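Local coordinates for protein cytosolic IMP-GMP specific 5'-nucleotidase (Legionella pneumophila subsp. pneumophila, PDB 4OHF) that probably hydrolyses the 5'-phosphate of purine nucleoside monophosphates such as IMP and GMP, as a magnesium-dependent nucleotidase of the HAD superfamily, at residues 2-14 against 423-437. Numbering follows the deposited sequence.
Sequences DTHKVFVNRIINM and VDRFACIYMEKLSDL. With PO4 (phosphate ion), chain I.
Phe7 and Tyr430 form an antiparallel hydrogen-bonded pair at the edge, within this chain, of the large mixed sheet, where strand 7-8 adds to strand 429-431. Phe7 N to Tyr430 O is 2.9 Å, and Tyr430 N bonds back to Phe7 O. The Tyr430 ring is held between two groups. Phe7 CB lies over one face, 3.8 Å from the ring centroid, and Val423 CG1 sits over the opposite face. The two aromatic rings themselves meet obliquely, with planes at 46°.

Beyond the strand pair, Cys428 O accepts from both Asn9 N and Arg10 N. The amide of Asn9 lies at the edge of the Tyr430 ring. Asn9 ND2 gives a nearly straight bond of 2.8 Å to Ala427 O, just past the end of helix 418-426. Arg10 grips Asp424 O of that helix end-on, NH1 at 3.0 Å and NH2 at 3.3 Å. A bend at chi3 (-70°) turns the guanidinium so that NE and NH2 also hold a phosphate ion, probably from the crystallisation liquor. Tyr113 of the second subunit binds the same ion.

In this HAD-type core, strand 429-431 also pairs with strand 319-323. Ile429 points to the opposite face from Tyr430. Its CD1 packs against Val6 CG1, and its CG2 touches Ile12 CG2.

At the N-terminal end, His4 ND1 donates to the anti lone pair of Asp436 OD2 at 2.5 Å. Lys433 NZ reaches the same oxygen from the syn side and makes a salt bridge to Asp2 OD1, its hydrogen bond weak at 3.5 Å. A water joins Lys5 O, Glu432 N and Asp436 OD1.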
ATOM      1  N   ASP B   2      -4.271  28.071 -40.435  1.00 70.65           N
ATOM      2  CA  ASP B   2      -4.061  26.867 -39.567  1.00 69.74           C
ATOM      3  C   ASP B   2      -2.585  26.420 -39.592  1.00 69.01           C
ATOM      4  O   ASP B   2      -2.122  25.777 -40.542  1.00 68.88           O
ATOM      5  CB  ASP B   2      -4.991  25.719 -40.029  1.00 70.16           C
ATOM      6  CG  ASP B   2      -5.140  24.589 -38.981  1.00 70.91           C
ATOM      7  OD1 ASP B   2      -6.006  23.702 -39.187  1.00 70.06           O
ATOM      8  OD2 ASP B   2      -4.406  24.568 -37.962  1.00 70.17           O
ATOM      9  N   THR B   3      -1.859  26.773 -38.535  1.00 67.16           N
ATOM     10  CA  THR B   3      -0.448  26.425 -38.378  1.00 65.51           C
ATOM     11  C   THR B   3      -0.171  24.920 -38.201  1.00 63.32           C
ATOM     12  O   THR B   3       0.909  24.452 -38.556  1.00 62.19           O
ATOM     13  CB  THR B   3       0.141  27.144 -37.160  1.00 66.50           C
ATOM     14  OG1 THR B   3      -0.539  26.700 -35.981  1.00 67.82           O
ATOM     15  CG2 THR B   3      -0.042  28.643 -37.292  1.00 67.88           C
ATOM     16  N   HIS B   4      -1.126  24.180 -37.635  1.00 61.15           N
ATOM     17  CA  HIS B   4      -0.971  22.739 -37.419  1.00 60.49           C
ATOM     18  C   HIS B   4       0.304  22.404 -36.630  1.00 58.98           C
ATOM     19  O   HIS B   4       1.060  21.511 -37.002  1.00 58.16           O
ATOM     20  CB  HIS B   4      -0.942  21.995 -38.763  1.00 62.00           C
ATOM     21  CG  HIS B   4      -2.288  21.815 -39.403  1.00 66.03           C
ATOM     22  ND1 HIS B   4      -3.310  21.100 -38.809  1.00 67.51           N
ATOM     23  CD2 HIS B   4      -2.762  22.212 -40.610  1.00 66.73           C
ATOM     24  CE1 HIS B   4      -4.352  21.063 -39.622  1.00 66.75           C
ATOM     25  NE2 HIS B   4      -4.046  21.730 -40.720  1.00 68.28           N
ATOM     26  N   LYS B   5       0.529  23.107 -35.530  1.00 56.27           N
ATOM     27  CA  LYS B   5       1.713  22.897 -34.712  1.00 54.29           C
ATOM     28  C   LYS B   5       1.667  21.651 -33.848  1.00 51.90           C
ATOM     29  O   LYS B   5       0.634  21.305 -33.286  1.00 51.72           O
ATOM     30  CB  LYS B   5       1.937  24.099 -33.803  1.00 56.55           C
ATOM     31  CG  LYS B   5       1.885  25.415 -34.531  1.00 63.07           C
ATOM     32  CD  LYS B   5       2.926  26.396 -34.004  1.00 67.47           C
ATOM     33  CE  LYS B   5       4.322  25.933 -34.357  1.00 69.41           C
ATOM     34  NZ  LYS B   5       4.399  25.666 -35.821  1.00 71.62           N
ATOM     35  N   VAL B   6       2.806  20.976 -33.752  1.00 49.14           N
ATOM     36  CA  VAL B   6       2.932  19.786 -32.928  1.00 45.10           C
ATOM     37  C   VAL B   6       3.994  20.090 -31.881  1.00 43.92           C
ATOM     38  O   VAL B   6       5.124  20.412 -32.207  1.00 44.12           O
ATOM     39  CB  VAL B   6       3.341  18.554 -33.766  1.00 44.10           C
ATOM     40  CG1 VAL B   6       3.747  17.407 -32.851  1.00 39.05           C
ATOM     41  CG2 VAL B   6       2.177  18.131 -34.650  1.00 40.64           C
ATOM     42  N   PHE B   7       3.617  20.002 -30.615  1.00 42.73           N
ATOM     43  CA  PHE B   7       4.526  20.283 -29.523  1.00 43.08           C
ATOM     44  C   PHE B   7       5.212  19.012 -29.088  1.00 41.55           C
ATOM     45  O   PHE B   7       4.568  17.977 -28.955  1.00 41.14           O
ATOM     46  CB  PHE B   7       3.734  20.924 -28.403  1.00 45.97           C
ATOM     47  CG  PHE B   7       2.895  22.059 -28.889  1.00 51.38           C
ATOM     48  CD1 PHE B   7       3.492  23.205 -29.410  1.00 52.15           C
ATOM     49  CD2 PHE B   7       1.509  21.950 -28.926  1.00 51.76           C
ATOM     50  CE1 PHE B   7       2.717  24.222 -29.966  1.00 55.29           C
ATOM     51  CE2 PHE B   7       0.725  22.959 -29.478  1.00 54.07           C
ATOM     52  CZ  PHE B   7       1.327  24.099 -30.001  1.00 55.64           C
ATOM     53  N   VAL B   8       6.525  19.101 -28.881  1.00 39.44           N
ATOM     54  CA  VAL B   8       7.333  17.941 -28.530  1.00 38.51           C
ATOM     55  C   VAL B   8       7.910  17.961 -27.120  1.00 37.87           C
ATOM     56  O   VAL B   8       8.602  18.900 -26.737  1.00 36.44           O
ATOM     57  CB  VAL B   8       8.500  17.777 -29.544  1.00 36.69           C
ATOM     58  CG1 VAL B   8       9.154  16.429 -29.376  1.00 35.33           C
ATOM     59  CG2 VAL B   8       7.985  17.976 -30.969  1.00 34.54           C
ATOM     60  N   ASN B   9       7.613  16.914 -26.354  1.00 37.46           N
ATOM     61  CA  ASN B   9       8.134  16.787 -24.997  1.00 39.64           C
ATOM     62  C   ASN B   9       9.345  15.855 -24.976  1.00 40.67           C
ATOM     63  O   ASN B   9      10.254  16.017 -24.172  1.00 41.38           O
ATOM     64  CB  ASN B   9       7.070  16.232 -24.041  1.00 36.78           C
ATOM     65  CG  ASN B   9       5.916  17.199 -23.826  1.00 39.50           C
ATOM     66  OD1 ASN B   9       6.122  18.410 -23.716  1.00 39.18           O
ATOM     67  ND2 ASN B   9       4.692  16.668 -23.753  1.00 36.98           N
ATOM     68  N   ARG B  10       9.342  14.877 -25.872  1.00 42.57           N
ATOM     69  CA  ARG B  10      10.418  13.897 -25.960  1.00 44.09           C
ATOM     70  C   ARG B  10      10.566  13.435 -27.393  1.00 45.56           C
ATOM     71  O   ARG B  10       9.592  13.387 -28.142  1.00 44.48           O
ATOM     72  CB  ARG B  10      10.109  12.663 -25.124  1.00 42.34           C
ATOM     73  CG  ARG B  10      10.377  12.771 -23.662  1.00 44.51           C
ATOM     74  CD  ARG B  10      10.069  11.431 -23.002  1.00 46.00           C
ATOM     75  NE  ARG B  10       8.640  11.144 -22.994  1.00 47.06           N
ATOM     76  CZ  ARG B  10       7.748  11.899 -22.357  1.00 48.57           C
ATOM     77  NH1 ARG B  10       8.157  12.977 -21.684  1.00 45.63           N
ATOM     78  NH2 ARG B  10       6.456  11.580 -22.393  1.00 45.50           N
ATOM     79  N   ILE B  11      11.790  13.072 -27.755  1.00 46.23           N
ATOM     80  CA  ILE B  11      12.083  12.588 -29.091  1.00 46.72           C
ATOM     81  C   ILE B  11      11.217  11.395 -29.486  1.00 44.74           C
ATOM     82  O   ILE B  11      10.968  10.511 -28.679  1.00 43.30           O
ATOM     83  CB  ILE B  11      13.556  12.116 -29.197  1.00 49.23           C
ATOM     84  CG1 ILE B  11      14.505  13.306 -29.068  1.00 50.31           C
ATOM     85  CG2 ILE B  11      13.789  11.376 -30.523  1.00 48.26           C
ATOM     86  CD1 ILE B  11      15.961  12.892 -28.913  1.00 50.83           C
ATOM     87  N   ILE B  12      10.745  11.411 -30.727  1.00 44.53           N
ATOM     88  CA  ILE B  12      10.015  10.294 -31.309  1.00 45.12           C
ATOM     89  C   ILE B  12      10.300  10.345 -32.812  1.00 46.69           C
ATOM     90  O   ILE B  12      10.008  11.338 -33.485  1.00 46.30           O
ATOM     91  CB  ILE B  12       8.484  10.308 -31.051  1.00 45.02           C
ATOM     92  CG1 ILE B  12       7.913   8.973 -31.541  1.00 43.43           C
ATOM     93  CG2 ILE B  12       7.796  11.473 -31.777  1.00 41.59           C
ATOM     94  CD1 ILE B  12       6.435   8.845 -31.422  1.00 43.01           C
ATOM     95  N   ASN B  13      10.920   9.279 -33.314  1.00 47.17           N
ATOM     96  CA  ASN B  13      11.282   9.158 -34.722  1.00 48.56           C
ATOM     97  C   ASN B  13      10.117   8.503 -35.462  1.00 47.98           C
ATOM     98  O   ASN B  13      10.008   7.288 -35.482  1.00 47.27           O
ATOM     99  CB  ASN B  13      12.550   8.302 -34.815  1.00 49.53           C
ATOM    100  CG  ASN B  13      13.110   8.213 -36.214  1.00 50.70           C
ATOM    101  OD1 ASN B  13      12.673   8.918 -37.126  1.00 48.95           O
ATOM    102  ND2 ASN B  13      14.099   7.343 -36.388  1.00 53.06           N
ATOM    103  N   MET B  14       9.237   9.298 -36.059  1.00 49.65           N
ATOM    104  CA  MET B  14       8.084   8.724 -36.753  1.00 52.85           C
ATOM    105  C   MET B  14       8.469   7.694 -37.811  1.00 54.86           C
ATOM    106  O   MET B  14       7.678   6.809 -38.137  1.00 54.39           O
ATOM    107  CB  MET B  14       7.225   9.815 -37.396  1.00 52.61           C
ATOM    108  CG  MET B  14       6.391  10.631 -36.420  1.00 54.81           C
ATOM    109  SD  MET B  14       5.326   9.664 -35.319  1.00 56.44           S
ATOM    110  CE  MET B  14       3.895   9.402 -36.356  1.00 52.10           C
ATOM    111  N   VAL B 423       0.389  15.985 -18.945  1.00 39.63           N
ATOM    112  CA  VAL B 423       0.594  16.001 -20.390  1.00 39.16           C
ATOM    113  C   VAL B 423       2.065  15.706 -20.701  1.00 38.72           C
ATOM    114  O   VAL B 423       2.382  14.877 -21.550  1.00 36.46           O
ATOM    115  CB  VAL B 423       0.204  17.368 -20.995  1.00 37.86           C
ATOM    116  CG1 VAL B 423       0.769  17.510 -22.395  1.00 36.36           C
ATOM    117  CG2 VAL B 423      -1.302  17.480 -21.044  1.00 36.80           C
ATOM    118  N   ASP B 424       2.959  16.382 -19.990  1.00 38.72           N
ATOM    119  CA  ASP B 424       4.374  16.185 -20.201  1.00 40.34           C
ATOM    120  C   ASP B 424       4.829  14.752 -19.913  1.00 41.04           C
ATOM    121  O   ASP B 424       5.680  14.224 -20.623  1.00 41.62           O
ATOM    122  CB  ASP B 424       5.171  17.160 -19.330  1.00 43.53           C
ATOM    123  CG  ASP B 424       6.660  17.135 -19.639  1.00 47.72           C
ATOM    124  OD1 ASP B 424       7.017  17.255 -20.832  1.00 50.05           O
ATOM    125  OD2 ASP B 424       7.477  16.997 -18.701  1.00 49.44           O
ATOM    126  N   ARG B 425       4.270  14.118 -18.883  1.00 40.87           N
ATOM    127  CA  ARG B 425       4.693  12.767 -18.521  1.00 40.41           C
ATOM    128  C   ARG B 425       4.088  11.669 -19.393  1.00 40.17           C
ATOM    129  O   ARG B 425       4.704  10.625 -19.617  1.00 38.06           O
ATOM    130  CB  ARG B 425       4.364  12.480 -17.055  1.00 41.11           C
ATOM    131  CG  ARG B 425       4.986  11.194 -16.520  1.00 42.50           C
ATOM    132  CD  ARG B 425       4.283  10.721 -15.260  1.00 48.52           C
ATOM    133  NE  ARG B 425       5.187  10.087 -14.293  1.00 52.32           N
ATOM    134  CZ  ARG B 425       5.995   9.068 -14.569  1.00 54.09           C
ATOM    135  NH1 ARG B 425       6.034   8.544 -15.801  1.00 54.23           N
ATOM    136  NH2 ARG B 425       6.752   8.562 -13.603  1.00 52.99           N
ATOM    137  N   PHE B 426       2.888  11.912 -19.897  1.00 38.62           N
ATOM    138  CA  PHE B 426       2.215  10.928 -20.714  1.00 36.99           C
ATOM    139  C   PHE B 426       2.420  11.078 -22.210  1.00 36.00           C
ATOM    140  O   PHE B 426       2.485  10.085 -22.919  1.00 37.31           O
ATOM    141  CB  PHE B 426       0.717  10.938 -20.391  1.00 38.16           C
ATOM    142  CG  PHE B 426      -0.113  10.073 -21.300  1.00 41.45           C
ATOM    143  CD1 PHE B 426      -0.518  10.536 -22.554  1.00 43.86           C
ATOM    144  CD2 PHE B 426      -0.496   8.793 -20.908  1.00 43.29           C
ATOM    145  CE1 PHE B 426      -1.289   9.730 -23.396  1.00 44.17           C
ATOM    146  CE2 PHE B 426      -1.265   7.981 -21.740  1.00 42.61           C
ATOM    147  CZ  PHE B 426      -1.662   8.447 -22.983  1.00 42.16           C
ATOM    148  N   ALA B 427       2.519  12.303 -22.702  1.00 33.97           N
ATOM    149  CA  ALA B 427       2.661  12.501 -24.138  1.00 35.27           C
ATOM    150  C   ALA B 427       4.040  12.880 -24.612  1.00 35.89           C
ATOM    151  O   ALA B 427       4.618  13.843 -24.117  1.00 36.04           O
ATOM    152  CB  ALA B 427       1.666  13.565 -24.623  1.00 35.61           C
ATOM    153  N   CYS B 428       4.557  12.142 -25.592  1.00 36.69           N
ATOM    154  CA  CYS B 428       5.865  12.474 -26.133  1.00 37.05           C
ATOM    155  C   CYS B 428       5.635  13.706 -27.003  1.00 35.32           C
ATOM    156  O   CYS B 428       6.503  14.561 -27.129  1.00 36.17           O
ATOM    157  CB  CYS B 428       6.453  11.292 -26.923  1.00 36.79           C
ATOM    158  SG  CYS B 428       5.436  10.591 -28.232  1.00 42.09           S
ATOM    159  N   ILE B 429       4.437  13.798 -27.576  1.00 35.45           N
ATOM    160  CA  ILE B 429       4.046  14.951 -28.392  1.00 34.74           C
ATOM    161  C   ILE B 429       2.549  15.158 -28.218  1.00 35.56           C
ATOM    162  O   ILE B 429       1.811  14.217 -27.891  1.00 35.37           O
ATOM    163  CB  ILE B 429       4.330  14.758 -29.915  1.00 32.87           C
ATOM    164  CG1 ILE B 429       3.405  13.692 -30.493  1.00 32.20           C
ATOM    165  CG2 ILE B 429       5.768  14.372 -30.131  1.00 28.58           C
ATOM    166  CD1 ILE B 429       3.454  13.589 -31.973  1.00 31.33           C
ATOM    167  N   TYR B 430       2.109  16.396 -28.406  1.00 35.17           N
ATOM    168  CA  TYR B 430       0.702  16.725 -28.299  1.00 33.46           C
ATOM    169  C   TYR B 430       0.360  17.863 -29.253  1.00 34.92           C
ATOM    170  O   TYR B 430       1.214  18.643 -29.641  1.00 34.23           O
ATOM    171  CB  TYR B 430       0.326  17.072 -26.861  1.00 33.02           C
ATOM    172  CG  TYR B 430       1.073  18.226 -26.249  1.00 33.53           C
ATOM    173  CD1 TYR B 430       2.360  18.057 -25.762  1.00 33.63           C
ATOM    174  CD2 TYR B 430       0.472  19.489 -26.125  1.00 33.37           C
ATOM    175  CE1 TYR B 430       3.043  19.103 -25.164  1.00 34.84           C
ATOM    176  CE2 TYR B 430       1.139  20.539 -25.527  1.00 33.59           C
ATOM    177  CZ  TYR B 430       2.428  20.339 -25.049  1.00 36.42           C
ATOM    178  OH  TYR B 430       3.122  21.373 -24.466  1.00 37.04           O
ATOM    179  N   MET B 431      -0.899  17.925 -29.662  1.00 37.13           N
ATOM    180  CA  MET B 431      -1.348  18.929 -30.608  1.00 37.98           C
ATOM    181  C   MET B 431      -2.813  19.209 -30.313  1.00 39.00           C
ATOM    182  O   MET B 431      -3.452  18.459 -29.589  1.00 40.28           O
ATOM    183  CB  MET B 431      -1.184  18.396 -32.037  1.00 39.50           C
ATOM    184  CG  MET B 431      -1.810  16.992 -32.321  1.00 40.48           C
ATOM    185  SD  MET B 431      -0.811  15.489 -31.898  1.00 42.68           S
ATOM    186  CE  MET B 431       0.731  16.124 -32.026  1.00 37.28           C
ATOM    187  N   GLU B 432      -3.353  20.290 -30.854  1.00 39.51           N
ATOM    188  CA  GLU B 432      -4.749  20.578 -30.598  1.00 39.48           C
ATOM    189  C   GLU B 432      -5.657  19.536 -31.241  1.00 39.08           C
ATOM    190  O   GLU B 432      -6.708  19.216 -30.692  1.00 41.41           O
ATOM    191  CB  GLU B 432      -5.110  21.963 -31.110  1.00 40.65           C
ATOM    192  CG  GLU B 432      -6.602  22.183 -31.220  1.00 43.16           C
ATOM    193  CD  GLU B 432      -6.939  23.435 -31.998  1.00 45.85           C
ATOM    194  OE1 GLU B 432      -6.166  23.777 -32.923  1.00 49.69           O
ATOM    195  OE2 GLU B 432      -7.977  24.063 -31.699  1.00 45.92           O
ATOM    196  N   LYS B 433      -5.270  19.014 -32.402  1.00 36.51           N
ATOM    197  CA  LYS B 433      -6.076  17.996 -33.075  1.00 35.19           C
ATOM    198  C   LYS B 433      -5.244  17.100 -33.993  1.00 34.35           C
ATOM    199  O   LYS B 433      -4.196  17.490 -34.495  1.00 33.09           O
ATOM    200  CB  LYS B 433      -7.222  18.650 -33.870  1.00 36.35           C
ATOM    201  CG  LYS B 433      -6.777  19.617 -34.959  1.00 35.59           C
ATOM    202  CD  LYS B 433      -7.966  20.167 -35.718  1.00 38.97           C
ATOM    203  CE  LYS B 433      -7.519  21.150 -36.777  1.00 37.86           C
ATOM    204  NZ  LYS B 433      -6.660  22.173 -36.126  1.00 44.58           N
ATOM    205  N   LEU B 434      -5.734  15.891 -34.208  1.00 34.33           N
ATOM    206  CA  LEU B 434      -5.062  14.888 -35.019  1.00 35.80           C
ATOM    207  C   LEU B 434      -4.546  15.325 -36.398  1.00 37.98           C
ATOM    208  O   LEU B 434      -3.440  14.928 -36.807  1.00 37.93           O
ATOM    209  CB  LEU B 434      -5.992  13.695 -35.178  1.00 35.58           C
ATOM    210  CG  LEU B 434      -5.468  12.464 -35.900  1.00 36.80           C
ATOM    211  CD1 LEU B 434      -4.234  11.871 -35.171  1.00 38.04           C
ATOM    212  CD2 LEU B 434      -6.596  11.460 -35.940  1.00 35.53           C
ATOM    213  N   SER B 435      -5.324  16.124 -37.125  1.00 36.91           N
ATOM    214  CA  SER B 435      -4.882  16.543 -38.449  1.00 37.22           C
ATOM    215  C   SER B 435      -3.622  17.403 -38.321  1.00 37.36           C
ATOM    216  O   SER B 435      -2.875  17.575 -39.286  1.00 36.16           O
ATOM    217  CB  SER B 435      -5.998  17.307 -39.183  1.00 37.11           C
ATOM    218  OG  SER B 435      -6.288  18.545 -38.559  1.00 36.83           O
ATOM    219  N   ASP B 436      -3.385  17.952 -37.132  1.00 37.46           N
ATOM    220  CA  ASP B 436      -2.179  18.746 -36.922  1.00 37.18           C
ATOM    221  C   ASP B 436      -1.018  17.772 -37.142  1.00 36.62           C
ATOM    222  O   ASP B 436      -0.091  18.035 -37.903  1.00 37.13           O
ATOM    223  CB  ASP B 436      -2.137  19.330 -35.500  1.00 36.73           C
ATOM    224  CG  ASP B 436      -3.138  20.472 -35.300  1.00 40.48           C
ATOM    225  OD1 ASP B 436      -3.389  20.853 -34.125  1.00 40.48           O
ATOM    226  OD2 ASP B 436      -3.674  20.988 -36.315  1.00 38.53           O
ATOM    227  N   LEU B 437      -1.083  16.625 -36.490  1.00 36.70           N
ATOM    228  CA  LEU B 437      -0.039  15.635 -36.664  1.00 37.74           C
ATOM    229  C   LEU B 437      -0.028  15.065 -38.085  1.00 38.26           C
ATOM    230  O   LEU B 437       1.019  15.032 -38.734  1.00 39.40           O
ATOM    231  CB  LEU B 437      -0.203  14.496 -35.656  1.00 35.54           C
ATOM    232  CG  LEU B 437       0.742  13.311 -35.863  1.00 37.59           C
ATOM    233  CD1 LEU B 437       2.180  13.781 -35.731  1.00 38.68           C
ATOM    234  CD2 LEU B 437       0.434  12.224 -34.853  1.00 36.37           C
TER
HETATM  235  P   PO4 I 502       6.498   8.205 -24.644  1.00 68.79           P
HETATM  236  O1  PO4 I 502       5.832   7.717 -25.877  1.00 66.49           O
HETATM  237  O2  PO4 I 502       5.648   9.235 -23.997  1.00 70.31           O
HETATM  238  O3  PO4 I 502       7.812   8.797 -24.994  1.00 71.75           O
HETATM  239  O4  PO4 I 502       6.705   7.078 -23.705  1.00 69.89           O
HETATM  240  O   HOH W   1      -1.894  22.344 -32.228  1.00 32.28           O